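Toll-like receptor 13 (Mus musculus, PDB 4Z0C) recognises bacterial 23S rRNA as an innate immune receptor and signals through MYD88 and TRAF6 to NF-kappa-B, the piece described being its leucine-rich-repeat ectodomain. Local coordinates at residues L594-Q600 against D621-L626; F3-Q8 against D32-Y36; N406-I412 against D430-I436. One frame throughout, in Å; residues are numbered along the deposited sequence.

Contact 1: L594-Q600 against D621-L626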
loop_
_atom_site.group_PDB
_atom_site.type_symbol
_atom_site.label_atom_id
_atom_site.label_comp_id
_atom_site.label_asym_id
_atom_site.label_seq_id
_atom_site.Cartn_x
_atom_site.Cartn_y
_atom_site.Cartn_z
ATOM N N LEU A 594 18.986 9.141 14.517
ATOM C CA LEU A 594 20.245 9.264 13.795
ATOM C C LEU A 594 21.370 9.338 14.825
ATOM O O LEU A 594 21.340 10.193 15.712
ATOM C CB LEU A 594 20.247 10.528 12.920
ATOM C CG LEU A 594 19.085 10.730 11.938
ATOM C CD1 LEU A 594 19.157 12.092 11.261
ATOM C CD2 LEU A 594 19.081 9.651 10.887
ATOM N N ASN A 595 22.324 8.410 14.746
ATOM C CA ASN A 595 23.477 8.417 15.636
ATOM C C ASN A 595 24.152 9.781 15.559
ATOM O O ASN A 595 24.190 10.404 14.492
ATOM C CB ASN A 595 24.455 7.301 15.250
ATOM C CG ASN A 595 25.687 7.233 16.164
ATOM O OD1 ASN A 595 26.541 8.126 16.142
ATOM N ND2 ASN A 595 25.791 6.157 16.953
ATOM N N ALA A 596 24.664 10.252 16.693
ATOM C CA ALA A 596 25.238 11.597 16.770
ATOM C C ALA A 596 26.317 11.816 15.711
ATOM O O ALA A 596 26.425 12.901 15.159
ATOM C CB ALA A 596 25.785 11.870 18.160
ATOM N N SER A 597 27.092 10.779 15.400
ATOM C CA SER A 597 28.165 10.918 14.421
ATOM C C SER A 597 27.875 10.235 13.078
ATOM O O SER A 597 28.803 9.924 12.333
ATOM C CB SER A 597 29.477 10.383 15.006
ATOM O OG SER A 597 29.307 9.088 15.561
ATOM N N LEU A 598 26.595 10.028 12.769
ATOM C CA LEU A 598 26.176 9.320 11.551
ATOM C C LEU A 598 26.675 9.953 10.240
ATOM O O LEU A 598 27.037 9.240 9.298
ATOM C CB LEU A 598 24.645 9.214 11.518
ATOM C CG LEU A 598 23.995 8.397 10.397
ATOM C CD1 LEU A 598 24.327 6.921 10.533
ATOM C CD2 LEU A 598 22.505 8.625 10.426
ATOM N N PHE A 599 26.712 11.285 10.196
ATOM C CA PHE A 599 27.084 12.015 8.983
ATOM C C PHE A 599 28.589 12.269 8.826
ATOM O O PHE A 599 29.003 13.018 7.944
ATOM C CB PHE A 599 26.364 13.364 8.932
ATOM C CG PHE A 599 24.876 13.261 8.868
ATOM C CD1 PHE A 599 24.265 12.438 7.951
ATOM C CD2 PHE A 599 24.085 13.987 9.739
ATOM C CE1 PHE A 599 22.887 12.353 7.904
ATOM C CE2 PHE A 599 22.710 13.905 9.692
ATOM C CZ PHE A 599 22.110 13.089 8.775
ATOM N N GLN A 600 29.406 11.664 9.674
ATOM C CA GLN A 600 30.838 11.980 9.692
ATOM C C GLN A 600 31.593 11.747 8.396
ATOM O O GLN A 600 32.517 12.483 8.074
ATOM C CB GLN A 600 31.537 11.223 10.804
ATOM C CG GLN A 600 31.498 11.938 12.122
ATOM C CD GLN A 600 32.392 11.277 13.140
ATOM O OE1 GLN A 600 32.562 10.049 13.133
ATOM N NE2 GLN A 600 32.990 12.083 14.007
ATOM N N ASP A 621 26.693 19.157 16.886
ATOM C CA ASP A 621 27.766 18.658 16.011
ATOM C C ASP A 621 27.366 17.535 15.038
ATOM O O ASP A 621 28.228 16.863 14.462
ATOM C CB ASP A 621 29.012 18.245 16.813
ATOM C CG ASP A 621 29.823 19.447 17.310
ATOM O OD1 ASP A 621 30.085 20.375 16.510
ATOM O OD2 ASP A 621 30.227 19.444 18.494
ATOM N N MET A 622 26.070 17.311 14.864
ATOM C CA MET A 622 25.633 16.307 13.902
ATOM C C MET A 622 25.989 16.669 12.453
ATOM O O MET A 622 26.315 15.800 11.647
ATOM C CB MET A 622 24.130 16.059 14.032
ATOM C CG MET A 622 23.590 15.047 13.043
ATOM S SD MET A 622 21.921 14.524 13.464
ATOM C CE MET A 622 22.332 13.139 14.525
ATOM N N PHE A 623 25.965 17.957 12.137
ATOM C CA PHE A 623 26.127 18.394 10.753
ATOM C C PHE A 623 27.492 19.027 10.481
ATOM O O PHE A 623 27.813 19.358 9.337
ATOM C CB PHE A 623 25.008 19.386 10.409
ATOM C CG PHE A 623 23.631 18.905 10.820
ATOM C CD1 PHE A 623 23.035 17.822 10.182
ATOM C CD2 PHE A 623 22.919 19.550 11.824
ATOM C CE1 PHE A 623 21.783 17.389 10.560
ATOM C CE2 PHE A 623 21.645 19.111 12.188
ATOM C CZ PHE A 623 21.088 18.041 11.558
ATOM N N SER A 624 28.302 19.134 11.533
ATOM C CA SER A 624 29.601 19.810 11.496
ATOM C C SER A 624 30.631 19.192 10.559
ATOM O O SER A 624 31.657 19.790 10.322
ATOM C CB SER A 624 30.208 19.862 12.899
ATOM O OG SER A 624 29.379 20.599 13.765
ATOM N N SER A 625 30.393 17.988 10.051
ATOM C CA SER A 625 31.352 17.393 9.125
ATOM C C SER A 625 30.977 17.692 7.684
ATOM O O SER A 625 31.771 17.469 6.774
ATOM C CB SER A 625 31.455 15.876 9.314
ATOM O OG SER A 625 32.265 15.553 10.434
ATOM N N LEU A 626 29.775 18.219 7.486
ATOM C CA LEU A 626 29.235 18.379 6.146
ATOM C C LEU A 626 29.821 19.608 5.433
ATOM O O LEU A 626 29.171 20.644 5.326
ATOM C CB LEU A 626 27.700 18.409 6.193
ATOM C CG LEU A 626 27.025 17.220 6.909
ATOM C CD1 LEU A 626 25.507 17.394 6.971
ATOM C CD2 LEU A 626 27.382 15.867 6.289
HETATM O O HOH W 1 26.592 13.157 12.511
#

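Contact 2: F3-Q8 against D32-Y36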
loop_
_atom_site.group_PDB
_atom_site.type_symbol
_atom_site.label_atom_id
_atom_site.label_comp_id
_atom_site.label_asym_id
_atom_site.label_seq_id
_atom_site.Cartn_x
_atom_site.Cartn_y
_atom_site.Cartn_z
ATOM N N PHE A 3 12.908 36.177 1.369
ATOM C CA PHE A 3 11.841 37.091 1.020
ATOM C C PHE A 3 10.616 36.755 1.853
ATOM O O PHE A 3 10.672 35.894 2.731
ATOM C CB PHE A 3 11.529 36.989 -0.468
ATOM C CG PHE A 3 12.749 36.765 -1.334
ATOM C CD1 PHE A 3 13.901 37.515 -1.158
ATOM C CD2 PHE A 3 12.735 35.797 -2.328
ATOM C CE1 PHE A 3 15.014 37.301 -1.958
ATOM C CE2 PHE A 3 13.849 35.574 -3.134
ATOM C CZ PHE A 3 14.985 36.322 -2.949
ATOM N N ASN A 4 9.502 37.417 1.567
ATOM C CA ASN A 4 8.280 37.212 2.338
ATOM C C ASN A 4 7.368 36.154 1.717
ATOM O O ASN A 4 7.121 35.116 2.331
ATOM C CB ASN A 4 7.529 38.538 2.507
ATOM C CG ASN A 4 6.158 38.366 3.151
ATOM O OD1 ASN A 4 5.893 37.382 3.844
ATOM N ND2 ASN A 4 5.286 39.342 2.938
ATOM N N LYS A 5 6.855 36.433 0.520
ATOM C CA LYS A 5 5.881 35.564 -0.138
ATOM C C LYS A 5 6.500 34.566 -1.117
ATOM O O LYS A 5 5.892 33.552 -1.432
ATOM C CB LYS A 5 4.846 36.413 -0.873
ATOM C CG LYS A 5 3.437 36.244 -0.357
ATOM C CD LYS A 5 3.178 37.081 0.869
ATOM C CE LYS A 5 1.701 37.064 1.212
ATOM N NZ LYS A 5 1.424 37.736 2.512
ATOM N N CYS A 6 7.726 34.836 -1.553
ATOM C CA CYS A 6 8.379 34.094 -2.627
ATOM C C CYS A 6 9.643 33.409 -2.139
ATOM O O CYS A 6 10.246 33.833 -1.150
ATOM C CB CYS A 6 8.800 35.068 -3.749
ATOM S SG CYS A 6 7.483 35.999 -4.570
ATOM N N THR A 7 10.105 32.402 -2.871
ATOM C CA THR A 7 11.403 31.813 -2.553
ATOM C C THR A 7 12.223 31.615 -3.803
ATOM O O THR A 7 11.686 31.503 -4.899
ATOM C CB THR A 7 11.284 30.436 -1.804
ATOM O OG1 THR A 7 12.594 29.907 -1.564
ATOM C CG2 THR A 7 10.483 29.411 -2.622
ATOM N N GLN A 8 13.538 31.591 -3.642
ATOM C CA GLN A 8 14.392 31.172 -4.742
ATOM C C GLN A 8 14.381 29.651 -4.883
ATOM O O GLN A 8 14.111 28.921 -3.929
ATOM C CB GLN A 8 15.822 31.702 -4.577
ATOM C CG GLN A 8 15.959 33.195 -4.949
ATOM C CD GLN A 8 17.351 33.762 -4.708
ATOM O OE1 GLN A 8 17.638 34.878 -5.107
ATOM N NE2 GLN A 8 18.215 32.992 -4.044
ATOM N N ASP A 32 10.346 42.600 -2.662
ATOM C CA ASP A 32 11.590 42.255 -1.980
ATOM C C ASP A 32 12.472 41.251 -2.728
ATOM O O ASP A 32 13.448 40.765 -2.174
ATOM C CB ASP A 32 11.307 41.760 -0.568
ATOM C CG ASP A 32 10.287 40.645 -0.540
ATOM O OD1 ASP A 32 9.978 40.104 -1.618
ATOM O OD2 ASP A 32 9.786 40.316 0.558
ATOM N N ILE A 33 12.146 40.952 -3.982
ATOM C CA ILE A 33 12.904 39.929 -4.713
ATOM C C ILE A 33 14.018 40.532 -5.574
ATOM O O ILE A 33 13.904 41.685 -6.004
ATOM C CB ILE A 33 11.963 38.965 -5.520
ATOM C CG1 ILE A 33 11.479 39.591 -6.815
ATOM C CG2 ILE A 33 10.787 38.501 -4.644
ATOM C CD1 ILE A 33 10.635 38.637 -7.634
ATOM N N PRO A 34 15.099 39.760 -5.828
ATOM C CA PRO A 34 16.302 40.335 -6.450
ATOM C C PRO A 34 16.108 40.860 -7.872
ATOM O O PRO A 34 15.250 40.404 -8.640
ATOM C CB PRO A 34 17.294 39.159 -6.467
ATOM C CG PRO A 34 16.783 38.204 -5.449
ATOM C CD PRO A 34 15.288 38.334 -5.524
ATOM N N ARG A 35 16.937 41.833 -8.218
ATOM C CA ARG A 35 16.889 42.437 -9.536
ATOM C C ARG A 35 17.455 41.485 -10.593
ATOM O O ARG A 35 17.202 41.660 -11.782
ATOM C CB ARG A 35 17.646 43.779 -9.535
ATOM C CG ARG A 35 17.078 44.818 -8.569
ATOM C CD ARG A 35 17.928 46.090 -8.527
ATOM N NE ARG A 35 17.256 47.208 -9.186
ATOM C CZ ARG A 35 17.260 47.412 -10.501
ATOM N NH1 ARG A 35 16.610 48.447 -11.013
ATOM N NH2 ARG A 35 17.905 46.577 -11.305
ATOM N N TYR A 36 18.222 40.479 -10.162
ATOM C CA TYR A 36 18.815 39.523 -11.111
ATOM C C TYR A 36 17.882 38.347 -11.479
ATOM O O TYR A 36 18.287 37.404 -12.164
ATOM C CB TYR A 36 20.178 39.010 -10.609
ATOM C CG TYR A 36 20.137 38.318 -9.263
ATOM C CD1 TYR A 36 19.469 37.106 -9.100
ATOM C CD2 TYR A 36 20.813 38.843 -8.162
ATOM C CE1 TYR A 36 19.437 36.452 -7.872
ATOM C CE2 TYR A 36 20.789 38.196 -6.931
ATOM C CZ TYR A 36 20.094 37.002 -6.794
ATOM O OH TYR A 36 20.057 36.345 -5.584
#

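Contact 3: N406-I412 against D430-I436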
loop_
_atom_site.group_PDB
_atom_site.type_symbol
_atom_site.label_atom_id
_atom_site.label_comp_id
_atom_site.label_asym_id
_atom_site.label_seq_id
_atom_site.Cartn_x
_atom_site.Cartn_y
_atom_site.Cartn_z
ATOM N N ASN A 406 6.427 -3.880 -24.339
ATOM C CA ASN A 406 5.552 -3.344 -23.297
ATOM C C ASN A 406 4.377 -4.287 -23.014
ATOM O O ASN A 406 3.480 -4.467 -23.860
ATOM C CB ASN A 406 5.035 -1.957 -23.686
ATOM C CG ASN A 406 4.245 -1.287 -22.565
ATOM O OD1 ASN A 406 4.219 -1.765 -21.428
ATOM N ND2 ASN A 406 3.581 -0.184 -22.890
ATOM N N LEU A 407 4.404 -4.863 -21.814
ATOM C CA LEU A 407 3.406 -5.805 -21.325
ATOM C C LEU A 407 2.749 -5.286 -20.047
ATOM O O LEU A 407 2.211 -6.053 -19.277
ATOM C CB LEU A 407 4.084 -7.142 -21.027
ATOM C CG LEU A 407 4.502 -7.955 -22.246
ATOM C CD1 LEU A 407 5.464 -9.035 -21.833
ATOM C CD2 LEU A 407 3.258 -8.599 -22.829
ATOM N N ALA A 408 2.791 -3.979 -19.833
ATOM C CA ALA A 408 2.243 -3.383 -18.623
ATOM C C ALA A 408 0.736 -3.549 -18.501
ATOM O O ALA A 408 0.022 -3.485 -19.484
ATOM C CB ALA A 408 2.606 -1.909 -18.552
ATOM N N ALA A 409 0.272 -3.781 -17.279
ATOM C CA ALA A 409 -1.152 -3.862 -16.953
ATOM C C ALA A 409 -1.888 -4.972 -17.690
ATOM O O ALA A 409 -3.113 -4.933 -17.832
ATOM C CB ALA A 409 -1.841 -2.523 -17.141
ATOM N N CYS A 410 -1.146 -5.970 -18.148
ATOM C CA CYS A 410 -1.779 -7.220 -18.518
ATOM C C CYS A 410 -2.115 -7.985 -17.219
ATOM O O CYS A 410 -2.068 -7.408 -16.130
ATOM C CB CYS A 410 -0.855 -8.043 -19.393
ATOM S SG CYS A 410 -0.591 -7.314 -21.002
ATOM N N TRP A 411 -2.465 -9.264 -17.325
ATOM C CA TRP A 411 -2.841 -10.037 -16.137
ATOM C C TRP A 411 -1.826 -11.128 -15.835
ATOM O O TRP A 411 -2.154 -12.160 -15.254
ATOM C CB TRP A 411 -4.230 -10.660 -16.310
ATOM C CG TRP A 411 -5.346 -9.679 -16.433
ATOM C CD1 TRP A 411 -5.273 -8.316 -16.312
ATOM C CD2 TRP A 411 -6.716 -9.983 -16.713
ATOM N NE1 TRP A 411 -6.518 -7.757 -16.491
ATOM C CE2 TRP A 411 -7.420 -8.758 -16.746
ATOM C CE3 TRP A 411 -7.412 -11.168 -16.962
ATOM C CZ2 TRP A 411 -8.790 -8.692 -16.987
ATOM C CZ3 TRP A 411 -8.781 -11.101 -17.208
ATOM C CH2 TRP A 411 -9.455 -9.873 -17.209
ATOM N N ILE A 412 -0.589 -10.903 -16.241
ATOM C CA ILE A 412 0.397 -11.974 -16.230
ATOM C C ILE A 412 0.666 -12.550 -14.838
ATOM O O ILE A 412 0.966 -11.850 -13.847
ATOM C CB ILE A 412 1.686 -11.549 -16.928
ATOM C CG1 ILE A 412 1.394 -11.338 -18.426
ATOM C CG2 ILE A 412 2.800 -12.577 -16.669
ATOM C CD1 ILE A 412 2.405 -10.458 -19.135
ATOM N N ASP A 430 8.925 -3.929 -19.960
ATOM C CA ASP A 430 7.984 -3.397 -18.986
ATOM C C ASP A 430 6.972 -4.459 -18.562
ATOM O O ASP A 430 6.046 -4.794 -19.322
ATOM C CB ASP A 430 7.261 -2.167 -19.538
ATOM C CG ASP A 430 6.504 -1.393 -18.456
ATOM O OD1 ASP A 430 6.429 -1.864 -17.290
ATOM O OD2 ASP A 430 5.953 -0.318 -18.775
ATOM N N LEU A 431 7.142 -4.971 -17.340
ATOM C CA LEU A 431 6.242 -5.994 -16.796
ATOM C C LEU A 431 5.442 -5.439 -15.647
ATOM O O LEU A 431 4.909 -6.188 -14.824
ATOM C CB LEU A 431 7.014 -7.227 -16.336
ATOM C CG LEU A 431 7.377 -8.112 -17.523
ATOM C CD1 LEU A 431 8.565 -9.007 -17.207
ATOM C CD2 LEU A 431 6.156 -8.926 -17.890
ATOM N N GLY A 432 5.386 -4.115 -15.589
ATOM C CA GLY A 432 4.700 -3.427 -14.524
ATOM C C GLY A 432 3.222 -3.746 -14.443
ATOM O O GLY A 432 2.600 -4.070 -15.433
ATOM N N ASP A 433 2.687 -3.710 -13.227
ATOM C CA ASP A 433 1.257 -3.770 -12.984
ATOM C C ASP A 433 0.639 -5.082 -13.482
ATOM O O ASP A 433 -0.538 -5.135 -13.832
ATOM C CB ASP A 433 0.552 -2.565 -13.592
ATOM C CG ASP A 433 -0.871 -2.409 -13.089
ATOM O OD1 ASP A 433 -1.156 -2.889 -11.972
ATOM O OD2 ASP A 433 -1.711 -1.843 -13.827
ATOM N N ASN A 434 1.438 -6.139 -13.516
ATOM C CA ASN A 434 0.886 -7.460 -13.760
ATOM C C ASN A 434 0.461 -8.134 -12.448
ATOM O O ASN A 434 0.104 -7.442 -11.497
ATOM C CB ASN A 434 1.849 -8.305 -14.597
ATOM C CG ASN A 434 1.816 -7.907 -16.088
ATOM O OD1 ASN A 434 0.855 -8.197 -16.794
ATOM N ND2 ASN A 434 2.871 -7.265 -16.562
ATOM N N ASN A 435 0.451 -9.463 -12.410
ATOM C CA ASN A 435 0.084 -10.210 -11.201
ATOM C C ASN A 435 1.204 -11.154 -10.797
ATOM O O ASN A 435 0.937 -12.258 -10.337
ATOM C CB ASN A 435 -1.175 -11.067 -11.431
ATOM C CG ASN A 435 -2.411 -10.244 -11.761
ATOM O OD1 ASN A 435 -2.641 -9.178 -11.179
ATOM N ND2 ASN A 435 -3.217 -10.741 -12.691
ATOM N N ILE A 436 2.454 -10.764 -11.003
ATOM C CA ILE A 436 3.530 -11.724 -10.811
ATOM C C ILE A 436 3.893 -11.818 -9.349
ATOM O O ILE A 436 4.191 -10.789 -8.727
ATOM C CB ILE A 436 4.755 -11.387 -11.660
ATOM C CG1 ILE A 436 4.364 -11.384 -13.134
ATOM C CG2 ILE A 436 5.843 -12.406 -11.420
ATOM C CD1 ILE A 436 5.314 -10.599 -14.051
#

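Contact 1: L594-Q600 against D621-L626
Phe599 and Met622 form the tight half of this contact, a case of how successive leucine-rich repeats pack on their convex side. The thioether chain runs past the rim of the phenyl ring, with Met622 CG 3.5 Å from Phe599 CD2. The sulfur makes an oblique Met-aromatic contact, Met622 SD lying 5.1 Å from the Phe599 ring centroid. A bend at chi3 (-89°) turns the methyl group back to the neighbouring repeat, where Met622 CE packs 3.7 Å from Leu594 CB. Met622 O sits at the edge of the Phe599 ring, in its plane. Phe623 meets Phe599 rim to rim, planes 24° apart, and Leu626 CD2 reaches Phe599 CB at 3.8 Å.

No direct hydrogen bond joins the segments; one water bridges their backbones between the packed side chains and exposed Ala596, donating to Ala596 O and Met622 O (2.8 Å) and accepting from Phe599 N (3.0 Å). The solvent side is looser: Gln600 only brushes Ser625, Gln600 O lying 3.8 Å from Ser625 CB, while Asp621 turns to Lys648 in a salt bridge. Phenylalanines meeting from one turn to the next, here Phe599 and Phe623, form the phenylalanine spine of a leucine-rich-repeat solenoid.

Contact 2: F3-Q8 against D32-Y36
The ring of Phe3 has Ile33 over one face, with the alpha carbon above the ring centre and CG2 4.1 Å from Phe3 CD2. At its edge, in plane, lie Cys6 C and Gln8 OE1 of its own segment. Pro34 comes in obliquely at the far end, its CD 3.3 Å from Phe3 CZ, and Asp32 O is likewise oblique, 3.4 Å from Phe3 CD1. Tyr36 carries Pro34 CB over the centre of one ring face, so proline is wedged between two aromatic side chains.

Polar bonds pin both ends of this apolar row. Tyr36 OH donates to Gln8 OE1 at 2.9 Å, in the plane of the amide and on a lone pair; the extended Gln8 chain (chi2 176°) carries the amide out to the phenol, and Gln8 NE2 is held in turn by Tyr1. At the other end Asn4 N donates to Asp32 OD2 at 3.1 Å, a bent bond of 136° that meets the carboxylate from above its plane. Asp32 OD1, buried beside Phe3 CB, has no partner in the model.

Cys6 packs its CB 4.1 Å from Ile33 CG2 and is tied by a disulfide to Cys18. A disulfide-braced antiparallel hairpin, strands 7-9 and 15-17, laid against the segment that leads into the first repeat is characteristic of the N-terminal cap of an extracellular leucine-rich-repeat domain.

Contact 3: N406-I412 against D430-I436
Asn434 turns its CG away from its carbonyl carbon (chi1 -77°), and a chi2 of -73° sets the amide so that both ends reach the preceding repeat. Asn434 ND2 donates to Leu407 O at 3.0 Å, from above that carbonyl plane, and also to Leu431 O of its own segment. Asn434 OD1 accepts from Ile412 N at 3.1 Å, tilted from the amide plane. Asn406 and Asp430, each with CG anti to the backbone N, lie side by side with flat groups 4° from parallel. Their OD1 atoms close successive Asx turns, on Ala408 N and Gly432 N.

Backbone bonds run alongside: Leu407 N to Asp430 O (3.0 Å), Ala409 N to Gly432 O (3.0 Å) and Asn435 N to Ile412 O (2.8 Å). Leu407 CD1 meets Leu431 CD2 at 4.0 Å, and Ile412 CG2 meets Ile436 CG1 at the same distance.

Asn435 adds a weak bond to Trp411 O through ND2, while its OD1 accepts from Arg437 of the second subunit. In this asparagine ladder, continued by Asn458, one buried amide grips three backbone atoms of two repeats, suggesting that hydrogen bonding, as well as leucine and isoleucine packing, sets how adjacent repeats stack.

In the fold
All three contacts join neighbouring elements of one solenoid. Contact 3 is buried, starts at the ends of the parallel strands 404-406 and 428-430 and runs into the turns that follow; direct hydrogen bonds dominate, and it also touches the second subunit. Contact 1 joins later repeats through loops that follow strands 592-594 and 607-609; it is partly buried, its apolar packing supplemented by one bridging water. Contact 2, also partly buried, joins the N-terminal hairpin to the loop leading into the first repeat, mixing aromatic and proline packing with two hydrogen bonds. It lies across the chain's centre from contact 3, about 47 Å between centres, whereas contacts 1 and 2 are about 32 Å apart.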